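Local coordinates for protein transcriptional repressor (Vibrio fischeri, PDB 3KV1) that probably binds a sugar-like effector through its Rossmann-like domain and so regulates transcription as a DNA-binding repressor of the SorC family, at residues L29-T34 with R38-A43; S46-N51 with A149-V154; A82-A87 with R106-Y111; D160-M165 with V186-G191. All blocks are in the same frame, centred on the assembly; numbering follows the deposited sequence.

The four contacts illustrate how one alpha/beta domain is assembled. Interactions 2, 3 and 4 reach one mixed sheet, while interaction 1 lies at the surface where helix 34-52 begins. Interaction 2 uses the same helix near its C-terminal end, the two centres about 18 Å apart. Interaction 3 is nested within the long loop that interaction 2 closes, and the two touch, with centres about 10 Å apart. Interaction 4 follows further along the chain; its centre lies about 22 Å from those of interactions 2 and 3, on the opposite side of the chain's centre. Strands 151-158 and 185-189 are sheet neighbours, and Val154 packs on Ile189. Apolar helix-on-sheet packing dominates interactions 2 and 3, whereas interaction 4 is polar and lies beside a bound glycerol.

Interaction 1: residues L29-T34 with R38-A43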
loop_
_atom_site.group_PDB
_atom_site.type_symbol
_atom_site.label_atom_id
_atom_site.label_comp_id
_atom_site.label_asym_id
_atom_site.label_seq_id
_atom_site.Cartn_x
_atom_site.Cartn_y
_atom_site.Cartn_z
ATOM N N LEU A 29 17.819 -24.174 -17.259
ATOM C CA LEU A 29 18.038 -24.540 -18.654
ATOM C C LEU A 29 17.331 -23.542 -19.566
ATOM O O LEU A 29 16.309 -22.953 -19.197
ATOM C CB LEU A 29 17.522 -25.951 -18.922
ATOM C CG LEU A 29 18.263 -27.019 -18.108
ATOM C CD1 LEU A 29 17.642 -28.373 -18.334
ATOM C CD2 LEU A 29 19.750 -27.027 -18.483
ATOM N N ASP A 30 17.868 -23.349 -20.767
ATOM C CA ASP A 30 17.237 -22.447 -21.722
ATOM C C ASP A 30 15.830 -22.889 -22.112
ATOM O O ASP A 30 15.583 -24.080 -22.377
ATOM C CB ASP A 30 18.107 -22.311 -22.992
ATOM C CG ASP A 30 19.425 -21.583 -22.732
ATOM O OD1 ASP A 30 19.494 -20.734 -21.802
ATOM O OD2 ASP A 30 20.399 -21.851 -23.476
ATOM N N GLN A 31 14.924 -21.913 -22.161
ATOM C CA GLN A 31 13.511 -22.139 -22.477
ATOM C C GLN A 31 13.126 -21.489 -23.801
ATOM O O GLN A 31 13.859 -20.642 -24.314
ATOM C CB GLN A 31 12.646 -21.533 -21.362
ATOM C CG GLN A 31 12.956 -22.118 -20.004
ATOM C CD GLN A 31 12.682 -23.591 -19.990
ATOM O OE1 GLN A 31 11.655 -24.030 -20.499
ATOM N NE2 GLN A 31 13.615 -24.382 -19.447
ATOM N N PRO A 32 11.963 -21.864 -24.355
ATOM C CA PRO A 32 11.594 -21.401 -25.709
ATOM C C PRO A 32 11.237 -19.921 -25.824
ATOM O O PRO A 32 11.296 -19.372 -26.937
ATOM C CB PRO A 32 10.354 -22.246 -26.033
ATOM C CG PRO A 32 9.806 -22.626 -24.672
ATOM C CD PRO A 32 11.062 -22.933 -23.895
ATOM N N ASN A 33 10.852 -19.285 -24.725
ATOM C CA ASN A 33 10.525 -17.863 -24.764
ATOM C C ASN A 33 10.737 -17.271 -23.399
ATOM O O ASN A 33 11.030 -17.999 -22.434
ATOM C CB ASN A 33 9.087 -17.607 -25.261
ATOM C CG ASN A 33 8.028 -18.292 -24.394
ATOM O OD1 ASN A 33 7.970 -18.070 -23.188
ATOM N ND2 ASN A 33 7.184 -19.123 -25.017
ATOM N N THR A 34 10.597 -15.962 -23.311
ATOM C CA THR A 34 11.017 -15.273 -22.114
ATOM C C THR A 34 10.081 -15.570 -20.945
ATOM O O THR A 34 10.523 -15.652 -19.792
ATOM C CB THR A 34 11.104 -13.752 -22.353
ATOM O OG1 THR A 34 12.011 -13.512 -23.432
ATOM C CG2 THR A 34 11.597 -13.042 -21.106
ATOM N N ARG A 38 11.388 -16.982 -17.464
ATOM C CA ARG A 38 11.145 -16.339 -16.155
ATOM C C ARG A 38 10.539 -17.301 -15.151
ATOM O O ARG A 38 10.838 -17.236 -13.949
ATOM C CB ARG A 38 10.215 -15.137 -16.295
ATOM C CG ARG A 38 10.890 -13.866 -16.809
ATOM C CD ARG A 38 9.969 -12.665 -16.568
ATOM N NE ARG A 38 8.747 -12.750 -17.359
ATOM C CZ ARG A 38 8.566 -12.128 -18.516
ATOM N NH1 ARG A 38 9.533 -11.371 -19.013
ATOM N NH2 ARG A 38 7.423 -12.266 -19.178
ATOM N N LYS A 39 9.665 -18.179 -15.634
ATOM C CA LYS A 39 9.040 -19.157 -14.760
ATOM C C LYS A 39 10.067 -20.113 -14.208
ATOM O O LYS A 39 9.990 -20.501 -13.041
ATOM C CB LYS A 39 8.011 -19.967 -15.514
ATOM C CG LYS A 39 6.729 -19.192 -15.744
ATOM C CD LYS A 39 5.764 -20.048 -16.576
ATOM C CE LYS A 39 4.346 -19.489 -16.549
ATOM N NZ LYS A 39 3.430 -20.417 -17.287
ATOM N N GLN A 40 11.011 -20.537 -15.056
ATOM C CA GLN A 40 11.956 -21.553 -14.602
ATOM C C GLN A 40 12.996 -20.947 -13.655
ATOM O O GLN A 40 13.438 -21.613 -12.720
ATOM C CB GLN A 40 12.625 -22.268 -15.786
ATOM C CG GLN A 40 11.676 -23.127 -16.551
ATOM C CD GLN A 40 11.116 -24.216 -15.680
ATOM O OE1 GLN A 40 11.864 -24.893 -14.979
ATOM N NE2 GLN A 40 9.794 -24.372 -15.691
ATOM N N VAL A 41 13.405 -19.713 -13.935
ATOM C CA VAL A 41 14.294 -18.969 -13.031
ATOM C C VAL A 41 13.565 -18.753 -11.696
ATOM O O VAL A 41 14.125 -18.930 -10.615
ATOM C CB VAL A 41 14.663 -17.604 -13.654
ATOM C CG1 VAL A 41 15.325 -16.692 -12.633
ATOM C CG2 VAL A 41 15.599 -17.832 -14.850
ATOM N N ALA A 42 12.300 -18.385 -11.787
ATOM C CA ALA A 42 11.520 -18.139 -10.574
ATOM C C ALA A 42 11.365 -19.418 -9.743
ATOM O O ALA A 42 11.296 -19.351 -8.497
ATOM C CB ALA A 42 10.169 -17.531 -10.905
ATOM N N ALA A 43 11.379 -20.589 -10.392
ATOM C CA ALA A 43 11.258 -21.843 -9.642
ATOM C C ALA A 43 12.461 -22.060 -8.732
ATOM O O ALA A 43 12.339 -22.528 -7.592
ATOM C CB ALA A 43 11.094 -23.055 -10.596
#
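Thr34 and Arg38 lie one turn apart at the start of helix 34-52, and their side chains slant across one another, methyl against guanidinium. In one of the two modelled conformers of Arg38, the methyl Thr34 CG2 comes within 3.4 Å of Arg38 NH1, and the carbonyl oxygen Thr34 O lies loosely over the centre of the guanidinium, some 4.1 Å above its plane. Here the arginine chain bends at the third torsion (chi3 -66°), turning the flat end toward the threonine. More certain than this contact is the helical hydrogen bond that the same oxygen takes, 2.8 Å between Arg38 N and Thr34 O and nearly straight at 164°.

The second pair, Gln31 and Gln40, meets differently. Their side chains cross at about a right angle with the two amide planes 41° apart, and no amide-to-amide bond joins them. Instead the methylene Gln40 CG is set against the head of Gln31, 3.6 Å from Gln31 CD and 3.7 Å from Gln31 NE2. The Gln31 amide is steadied from its own side: its NE2 reaches Leu29 O at 3.1 Å, coming from above the carbonyl plane. Gln37, in the helix between the two segments, bonds through its amide nitrogen to that same carbonyl and through its oxygen to Gln31 N, pinning the loop to the first turns. Asn33, at the N-cap position, lends its OD1 to Glu36 N. Together these contacts build a capped helix start following strand 24-28, the strand-loop-helix unit from which Rossmann-like alpha/beta domains are made.

Interaction 2: residues S46-N51 with A149-V154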
loop_
_atom_site.group_PDB
_atom_site.type_symbol
_atom_site.label_atom_id
_atom_site.label_comp_id
_atom_site.label_asym_id
_atom_site.label_seq_id
_atom_site.Cartn_x
_atom_site.Cartn_y
_atom_site.Cartn_z
ATOM N N SER A 46 12.281 -19.563 -5.834
ATOM C CA SER A 46 11.208 -19.958 -4.889
ATOM C C SER A 46 11.713 -21.012 -3.899
ATOM O O SER A 46 11.458 -20.944 -2.685
ATOM C CB SER A 46 9.986 -20.508 -5.640
ATOM O OG SER A 46 8.943 -20.902 -4.736
ATOM N N SER A 47 12.421 -21.997 -4.435
ATOM C CA SER A 47 12.988 -23.044 -3.619
ATOM C C SER A 47 14.074 -22.516 -2.685
ATOM O O SER A 47 14.127 -22.908 -1.510
ATOM C CB SER A 47 13.539 -24.165 -4.500
ATOM O OG SER A 47 14.136 -25.114 -3.657
ATOM N N TYR A 48 14.941 -21.646 -3.207
ATOM C CA TYR A 48 15.977 -21.005 -2.398
ATOM C C TYR A 48 15.318 -20.257 -1.217
ATOM O O TYR A 48 15.747 -20.398 -0.071
ATOM C CB TYR A 48 16.862 -20.068 -3.260
ATOM C CG TYR A 48 17.720 -19.115 -2.435
ATOM C CD1 TYR A 48 18.973 -19.500 -1.975
ATOM C CD2 TYR A 48 17.259 -17.845 -2.123
ATOM C CE1 TYR A 48 19.749 -18.613 -1.202
ATOM C CE2 TYR A 48 18.019 -16.964 -1.379
ATOM C CZ TYR A 48 19.247 -17.363 -0.911
ATOM O OH TYR A 48 19.969 -16.465 -0.142
ATOM N N LEU A 49 14.288 -19.462 -1.485
ATOM C CA LEU A 49 13.609 -18.755 -0.392
ATOM C C LEU A 49 12.916 -19.714 0.567
ATOM O O LEU A 49 12.945 -19.528 1.798
ATOM C CB LEU A 49 12.582 -17.773 -0.924
ATOM C CG LEU A 49 13.176 -16.549 -1.629
ATOM C CD1 LEU A 49 12.018 -15.692 -2.145
ATOM C CD2 LEU A 49 14.032 -15.733 -0.655
ATOM N N ASN A 50 12.318 -20.761 0.018
ATOM C CA ASN A 50 11.670 -21.758 0.883
ATOM C C ASN A 50 12.626 -22.297 1.943
ATOM O O ASN A 50 12.253 -22.461 3.119
ATOM C CB ASN A 50 11.157 -22.933 0.024
ATOM C CG ASN A 50 10.397 -23.963 0.837
ATOM O OD1 ASN A 50 9.617 -23.625 1.723
ATOM N ND2 ASN A 50 10.606 -25.240 0.512
ATOM N N ASN A 51 13.856 -22.601 1.529
ATOM C CA ASN A 51 14.846 -23.157 2.450
ATOM C C ASN A 51 15.515 -22.119 3.347
ATOM O O ASN A 51 15.938 -22.438 4.451
ATOM C CB ASN A 51 15.934 -23.880 1.671
ATOM C CG ASN A 51 15.429 -25.118 0.958
ATOM O OD1 ASN A 51 14.603 -25.850 1.477
ATOM N ND2 ASN A 51 15.951 -25.364 -0.231
ATOM N N ALA A 149 16.658 -5.502 5.839
ATOM C CA ALA A 149 16.223 -6.855 5.517
ATOM C C ALA A 149 17.409 -7.800 5.330
ATOM O O ALA A 149 18.481 -7.403 4.879
ATOM C CB ALA A 149 15.381 -6.845 4.211
ATOM N N GLU A 150 17.168 -9.068 5.627
ATOM C CA GLU A 150 18.134 -10.129 5.382
ATOM C C GLU A 150 18.310 -10.428 3.875
ATOM O O GLU A 150 19.369 -10.832 3.459
ATOM C CB GLU A 150 17.653 -11.425 6.078
ATOM C CG GLU A 150 17.766 -11.430 7.648
ATOM C CD GLU A 150 16.553 -10.847 8.362
ATOM O OE1 GLU A 150 16.439 -11.061 9.590
ATOM O OE2 GLU A 150 15.688 -10.209 7.715
ATOM N N PHE A 151 17.233 -10.295 3.099
ATOM C CA PHE A 151 17.240 -10.588 1.659
ATOM C C PHE A 151 16.721 -9.412 0.868
ATOM O O PHE A 151 15.946 -8.620 1.400
ATOM C CB PHE A 151 16.282 -11.745 1.328
ATOM C CG PHE A 151 16.606 -13.025 2.056
ATOM C CD1 PHE A 151 16.129 -13.235 3.369
ATOM C CD2 PHE A 151 17.348 -14.018 1.419
ATOM C CE1 PHE A 151 16.429 -14.403 4.049
ATOM C CE2 PHE A 151 17.658 -15.209 2.103
ATOM C CZ PHE A 151 17.181 -15.389 3.417
ATOM N N ALA A 152 17.085 -9.357 -0.429
ATOM C CA ALA A 152 16.381 -8.488 -1.372
ATOM C C ALA A 152 16.042 -9.349 -2.569
ATOM O O ALA A 152 16.815 -10.248 -2.928
ATOM C CB ALA A 152 17.260 -7.264 -1.795
ATOM N N LEU A 153 14.886 -9.118 -3.172
ATOM C CA LEU A 153 14.501 -9.890 -4.339
ATOM C C LEU A 153 14.313 -8.857 -5.458
ATOM O O LEU A 153 13.399 -8.041 -5.421
ATOM C CB LEU A 153 13.218 -10.655 -3.995
ATOM C CG LEU A 153 12.607 -11.480 -5.108
ATOM C CD1 LEU A 153 13.577 -12.638 -5.436
ATOM C CD2 LEU A 153 11.283 -12.002 -4.575
ATOM N N VAL A 154 15.235 -8.828 -6.413
ATOM C CA VAL A 154 15.178 -7.762 -7.408
ATOM C C VAL A 154 15.415 -8.303 -8.808
ATOM O O VAL A 154 16.096 -9.329 -8.989
ATOM C CB VAL A 154 16.245 -6.693 -7.092
ATOM C CG1 VAL A 154 15.866 -5.878 -5.834
ATOM C CG2 VAL A 154 17.655 -7.355 -6.939
#
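Tyr48 OH meets the edge of the Phe151 ring, close to its plane and 3.5 Å from Phe151 CE2, while earlier in the same helix Ser46 O is gripped twice: by Asn50 N at 2.8 Å, and by the hydroxyl of Tyr111 from helix 100-111. This helix-to-helix tie accompanies an otherwise apolar contact, for no hydrogen bond joins 46-51 directly to 149-154.

Phe151 reaches out from its strand toward the helix and is met by two side chains. Those of Tyr48 and Phe151 slant across each other, and Tyr48 CE2 lies 3.9 Å from Phe151 CE2. Tyr48 extends this far because its CG is anti to the backbone N (chi1 165°), which carries the ring toward the strand. Leu49 brings its two methyls to separate partners: Leu49 CD2 lies 4.3 Å from Phe151 CD2, and Leu49 CD1 is a looser 4.5 Å from Leu153 CD2.

Strand 151-158 runs between the parallel strands 58-61 and 223-227, whose Val59 and Asn223 also touch Phe151. Helical segment 46-51 passes over 151-154 at 11.8 Å between axes and runs nearly antiparallel to it, at 166°. A helix running antiparallel to the strands it covers on a largely parallel sheet is the layering of Rossmann-like alpha/beta domains.

Interaction 3: residues A82-A87 with R106-Y111; sequences ARFVSA and RLAKKY
Leu107 CB sits squarely over the Phe84 ring, 3.6 Å from its centroid and only 10° off the ring normal, a well-centred CH-pi contact. The same leucine continues along the ring, its methyl Leu107 CD1 lying 3.6 Å from Phe84 CD2. Around the ring's other atoms the helix supplies backbone as well as side chain: Phe84 CD1 is 3.7 Å from Ala108 N, and Phe84 CZ is 3.9 Å from Tyr111 CD1. The two aromatic rings meet obliquely, planes 39° apart. Phe84 thereby spans a full helical turn, from Leu107 to Tyr111.

In the next shell, Leu53, Val59 and Cys104 also touch the phenylalanine side chain. Its backbone is fixed by hydrogen bonds to Ser114 and Glu116 of strand 114-116, and the bond from Tyr111 N to Leu107 O keeps the helical turn that receives the ring in shape.

Helical segment 106-111 runs almost antiparallel to 83-86, at 172° and 8.2 Å between axes. Helix 100-111 lies against the sheet where strand 83-86 is set between strands 58-61 and 114-116, while Val85 of the same strand touches helix 137-147.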
loop_
_atom_site.group_PDB
_atom_site.type_symbol
_atom_site.label_atom_id
_atom_site.label_comp_id
_atom_site.label_asym_id
_atom_site.label_seq_id
_atom_site.Cartn_x
_atom_site.Cartn_y
_atom_site.Cartn_z
ATOM N N ALA A 82 7.386 -14.620 7.789
ATOM C CA ALA A 82 8.416 -13.703 7.288
ATOM C C ALA A 82 7.740 -12.421 6.794
ATOM O O ALA A 82 6.520 -12.391 6.603
ATOM C CB ALA A 82 9.196 -14.361 6.175
ATOM N N ARG A 83 8.514 -11.355 6.630
ATOM C CA ARG A 83 7.936 -10.093 6.188
ATOM C C ARG A 83 8.434 -9.818 4.779
ATOM O O ARG A 83 9.590 -10.140 4.416
ATOM C CB ARG A 83 8.330 -8.914 7.095
ATOM C CG ARG A 83 7.423 -8.669 8.304
ATOM C CD ARG A 83 7.711 -7.299 8.933
ATOM N NE ARG A 83 9.071 -7.227 9.457
ATOM C CZ ARG A 83 9.837 -6.140 9.467
ATOM N NH1 ARG A 83 9.395 -4.982 8.982
ATOM N NH2 ARG A 83 11.061 -6.212 9.976
ATOM N N PHE A 84 7.548 -9.231 3.984
ATOM C CA PHE A 84 7.891 -8.808 2.629
ATOM C C PHE A 84 7.652 -7.300 2.531
ATOM O O PHE A 84 6.510 -6.843 2.683
ATOM C CB PHE A 84 7.036 -9.582 1.618
ATOM C CG PHE A 84 7.328 -11.058 1.624
ATOM C CD1 PHE A 84 6.592 -11.913 2.437
ATOM C CD2 PHE A 84 8.416 -11.557 0.921
ATOM C CE1 PHE A 84 6.893 -13.284 2.457
ATOM C CE2 PHE A 84 8.724 -12.896 0.959
ATOM C CZ PHE A 84 7.953 -13.763 1.749
ATOM N N VAL A 85 8.735 -6.541 2.328
ATOM C CA VAL A 85 8.710 -5.085 2.433
ATOM C C VAL A 85 8.972 -4.461 1.073
ATOM O O VAL A 85 9.982 -4.788 0.421
ATOM C CB VAL A 85 9.801 -4.574 3.398
ATOM C CG1 VAL A 85 9.617 -3.077 3.626
ATOM C CG2 VAL A 85 9.745 -5.344 4.736
ATOM N N SER A 86 8.083 -3.570 0.623
ATOM C CA SER A 86 8.312 -2.902 -0.676
ATOM C C SER A 86 9.546 -2.040 -0.645
ATOM O O SER A 86 9.725 -1.233 0.284
ATOM C CB SER A 86 7.115 -2.010 -1.009
ATOM O OG SER A 86 5.971 -2.801 -1.223
ATOM N N ALA A 87 10.398 -2.173 -1.667
ATOM C CA ALA A 87 11.624 -1.387 -1.751
ATOM C C ALA A 87 11.478 -0.235 -2.715
ATOM O O ALA A 87 12.436 0.491 -2.960
ATOM C CB ALA A 87 12.811 -2.267 -2.219
ATOM N N ARG A 106 1.352 -10.972 -2.540
ATOM C CA ARG A 106 1.285 -12.346 -3.063
ATOM C C ARG A 106 2.317 -13.256 -2.405
ATOM O O ARG A 106 2.020 -14.413 -2.094
ATOM C CB ARG A 106 1.429 -12.352 -4.600
ATOM C CG ARG A 106 0.235 -11.662 -5.274
ATOM C CD ARG A 106 -0.040 -12.205 -6.672
ATOM N NE ARG A 106 1.077 -11.965 -7.581
ATOM C CZ ARG A 106 1.231 -10.857 -8.297
ATOM N NH1 ARG A 106 0.329 -9.882 -8.212
ATOM N NH2 ARG A 106 2.282 -10.719 -9.100
ATOM N N LEU A 107 3.508 -12.734 -2.206
ATOM C CA LEU A 107 4.550 -13.453 -1.450
ATOM C C LEU A 107 4.088 -13.760 -0.021
ATOM O O LEU A 107 4.261 -14.861 0.459
ATOM C CB LEU A 107 5.849 -12.670 -1.434
ATOM C CG LEU A 107 6.640 -12.584 -2.753
ATOM C CD1 LEU A 107 7.781 -11.572 -2.625
ATOM C CD2 LEU A 107 7.127 -14.007 -3.119
ATOM N N ALA A 108 3.513 -12.785 0.678
ATOM C CA ALA A 108 3.030 -13.058 2.027
ATOM C C ALA A 108 1.989 -14.172 2.053
ATOM O O ALA A 108 1.947 -15.010 2.951
ATOM C CB ALA A 108 2.476 -11.737 2.685
ATOM N N LYS A 109 1.132 -14.194 1.048
ATOM C CA LYS A 109 0.130 -15.232 1.020
ATOM C C LYS A 109 0.747 -16.601 0.800
ATOM O O LYS A 109 0.342 -17.594 1.433
ATOM C CB LYS A 109 -0.902 -14.929 -0.053
ATOM C CG LYS A 109 -1.947 -16.020 -0.154
ATOM C CD LYS A 109 -3.054 -15.672 -1.141
ATOM C CE LYS A 109 -4.050 -16.833 -1.280
ATOM N NZ LYS A 109 -4.991 -16.620 -2.424
ATOM N N LYS A 110 1.702 -16.647 -0.118
ATOM C CA LYS A 110 2.390 -17.881 -0.519
ATOM C C LYS A 110 3.232 -18.484 0.594
ATOM O O LYS A 110 3.161 -19.695 0.855
ATOM C CB LYS A 110 3.295 -17.566 -1.729
ATOM C CG LYS A 110 4.218 -18.733 -2.113
ATOM C CD LYS A 110 5.027 -18.435 -3.409
ATOM C CE LYS A 110 5.930 -19.620 -3.753
ATOM N NZ LYS A 110 6.773 -19.310 -4.943
ATOM N N TYR A 111 4.027 -17.633 1.256
ATOM C CA TYR A 111 5.003 -18.112 2.242
ATOM C C TYR A 111 4.441 -18.100 3.650
ATOM O O TYR A 111 5.066 -18.619 4.573
ATOM C CB TYR A 111 6.272 -17.261 2.183
ATOM C CG TYR A 111 7.147 -17.653 0.992
ATOM C CD1 TYR A 111 7.067 -16.955 -0.224
ATOM C CD2 TYR A 111 8.047 -18.708 1.090
ATOM C CE1 TYR A 111 7.843 -17.323 -1.306
ATOM C CE2 TYR A 111 8.856 -19.080 -0.011
ATOM C CZ TYR A 111 8.727 -18.377 -1.199
ATOM O OH TYR A 111 9.490 -18.736 -2.285
#

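Interaction 4: residues D160-M165 with V186-G191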
loop_
_atom_site.group_PDB
_atom_site.type_symbol
_atom_site.label_atom_id
_atom_site.label_comp_id
_atom_site.label_asym_id
_atom_site.label_seq_id
_atom_site.Cartn_x
_atom_site.Cartn_y
_atom_site.Cartn_z
ATOM N N ASP A 160 15.025 -0.392 -21.705
ATOM C CA ASP A 160 13.744 -0.566 -22.375
ATOM C C ASP A 160 12.650 -1.093 -21.440
ATOM O O ASP A 160 11.460 -0.932 -21.718
ATOM C CB ASP A 160 13.908 -1.489 -23.593
ATOM C CG ASP A 160 15.164 -1.170 -24.417
ATOM O OD1 ASP A 160 15.051 -1.078 -25.659
ATOM O OD2 ASP A 160 16.263 -1.018 -23.827
ATOM N N GLU A 161 13.053 -1.717 -20.333
ATOM C CA GLU A 161 12.122 -2.192 -19.329
ATOM C C GLU A 161 11.645 -1.035 -18.455
ATOM O O GLU A 161 10.579 -1.107 -17.841
ATOM C CB GLU A 161 12.794 -3.239 -18.449
ATOM C CG GLU A 161 11.995 -4.498 -18.291
ATOM C CD GLU A 161 12.813 -5.607 -17.682
ATOM O OE1 GLU A 161 13.801 -6.039 -18.328
ATOM O OE2 GLU A 161 12.472 -6.028 -16.553
ATOM N N ASN A 162 12.441 0.031 -18.394
ATOM C CA ASN A 162 12.070 1.216 -17.614
ATOM C C ASN A 162 11.283 2.281 -18.378
ATOM O O ASN A 162 10.818 3.260 -17.797
ATOM C CB ASN A 162 13.313 1.842 -17.001
ATOM C CG ASN A 162 13.918 0.961 -15.942
ATOM O OD1 ASN A 162 13.380 0.834 -14.825
ATOM N ND2 ASN A 162 15.022 0.312 -16.287
ATOM N N SER A 163 11.135 2.080 -19.678
ATOM C CA SER A 163 10.430 3.027 -20.528
ATOM C C SER A 163 9.069 3.494 -19.982
ATOM O O SER A 163 8.543 4.507 -20.436
ATOM C CB SER A 163 10.257 2.439 -21.928
ATOM O OG SER A 163 9.411 1.302 -21.895
ATOM N N HIS A 164 8.487 2.764 -19.031
ATOM C CA HIS A 164 7.226 3.210 -18.426
ATOM C C HIS A 164 7.339 4.542 -17.679
ATOM O O HIS A 164 6.362 5.285 -17.588
ATOM C CB HIS A 164 6.636 2.145 -17.505
ATOM C CG HIS A 164 7.620 1.614 -16.522
ATOM N ND1 HIS A 164 8.406 0.515 -16.783
ATOM C CD2 HIS A 164 7.983 2.057 -15.296
ATOM C CE1 HIS A 164 9.197 0.289 -15.751
ATOM N NE2 HIS A 164 8.958 1.209 -14.834
HETATM N N MSE A 165 8.499 4.864 -17.129
HETATM C CA MSE A 165 8.617 6.181 -16.504
HETATM C C MSE A 165 8.323 7.240 -17.562
HETATM O O MSE A 165 7.733 8.287 -17.274
HETATM C CB MSE A 165 10.011 6.397 -15.947
HETATM C CG MSE A 165 10.526 5.242 -15.137
HETATM SE SE MSE A 165 12.426 5.492 -14.868
HETATM C CE MSE A 165 12.379 7.136 -13.796
ATOM N N VAL A 186 23.079 1.530 -18.327
ATOM C CA VAL A 186 22.748 0.380 -19.144
ATOM C C VAL A 186 21.701 -0.526 -18.491
ATOM O O VAL A 186 21.234 -1.477 -19.117
ATOM C CB VAL A 186 23.989 -0.473 -19.473
ATOM C CG1 VAL A 186 25.000 0.328 -20.334
ATOM C CG2 VAL A 186 24.612 -1.041 -18.183
ATOM N N GLY A 187 21.346 -0.272 -17.240
ATOM C CA GLY A 187 20.358 -1.128 -16.602
ATOM C C GLY A 187 19.872 -0.603 -15.272
ATOM O O GLY A 187 20.402 0.392 -14.747
ATOM N N ASP A 188 18.824 -1.248 -14.750
ATOM C CA ASP A 188 18.364 -0.944 -13.395
ATOM C C ASP A 188 18.367 -2.213 -12.575
ATOM O O ASP A 188 18.338 -3.338 -13.104
ATOM C CB ASP A 188 16.926 -0.432 -13.369
ATOM C CG ASP A 188 15.912 -1.559 -13.545
ATOM O OD1 ASP A 188 15.465 -1.746 -14.686
ATOM O OD2 ASP A 188 15.566 -2.298 -12.572
ATOM N N ILE A 189 18.391 -2.008 -11.271
ATOM C CA ILE A 189 18.188 -3.078 -10.313
ATOM C C ILE A 189 17.007 -2.742 -9.430
ATOM O O ILE A 189 16.972 -1.682 -8.795
ATOM C CB ILE A 189 19.461 -3.365 -9.496
ATOM C CG1 ILE A 189 19.259 -4.610 -8.611
ATOM C CG2 ILE A 189 19.909 -2.139 -8.706
ATOM C CD1 ILE A 189 20.585 -5.353 -8.263
ATOM N N GLY A 190 16.043 -3.663 -9.395
ATOM C CA GLY A 190 14.855 -3.553 -8.567
ATOM C C GLY A 190 13.846 -2.509 -9.022
ATOM O O GLY A 190 12.757 -2.357 -8.420
ATOM N N GLY A 191 14.184 -1.798 -10.090
ATOM C CA GLY A 191 13.412 -0.637 -10.512
ATOM C C GLY A 191 13.842 0.683 -9.916
ATOM O O GLY A 191 13.435 1.767 -10.378
HETATM O O HOH W 1 12.167 2.149 -12.736
#
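Asp188 reaches across to Asn162 from strand 185-189, and each step along its side chain brings it closer to that amide. Its CB lies 3.6 Å from Asn162 ND2. With chi1 at 77°, CG is tucked between the backbone N and the carbonyl carbon, and the carboxylate is thereby presented to the asparagine, Asp188 CG lying 3.4 Å from Asn162 ND2. One oxygen makes the central bond of the contact: Asn162 ND2 donates to Asp188 OD1 at 2.6 Å, with an N-H...O angle of 151°. OD1 is approached on its anti side, somewhat out of the carboxylate plane, and amide and carboxylate stand nearly perpendicular, 82° apart.

The other oxygen faces its own chain. Asp188 OD2 accepts from Gly191 N at 2.9 Å, reached from above the carboxylate plane, an Asx motif that ties the turn after the strand to the aspartate. OD2 is also hydrogen-bonded to a glycerol molecule.

The asparagine oxygen is joined to Gly191 through a water, which donates to Asn162 OD1 at 2.8 Å and to Gly191 O at 2.7 Å, so a second, indirect link runs beside the first. Phe194 of strand 193-196 touches both Asn162 and Asp188.

The chemistry is that of a buried carboxylate: within this contact OD1 takes the amide, while OD2 takes the turn and the glycerol hydroxyl. The glycerol probably came from the crystallisation liquor, yet its hydroxyl grip on Asp188 is consistent with a pocket suited to a sugar-like effector.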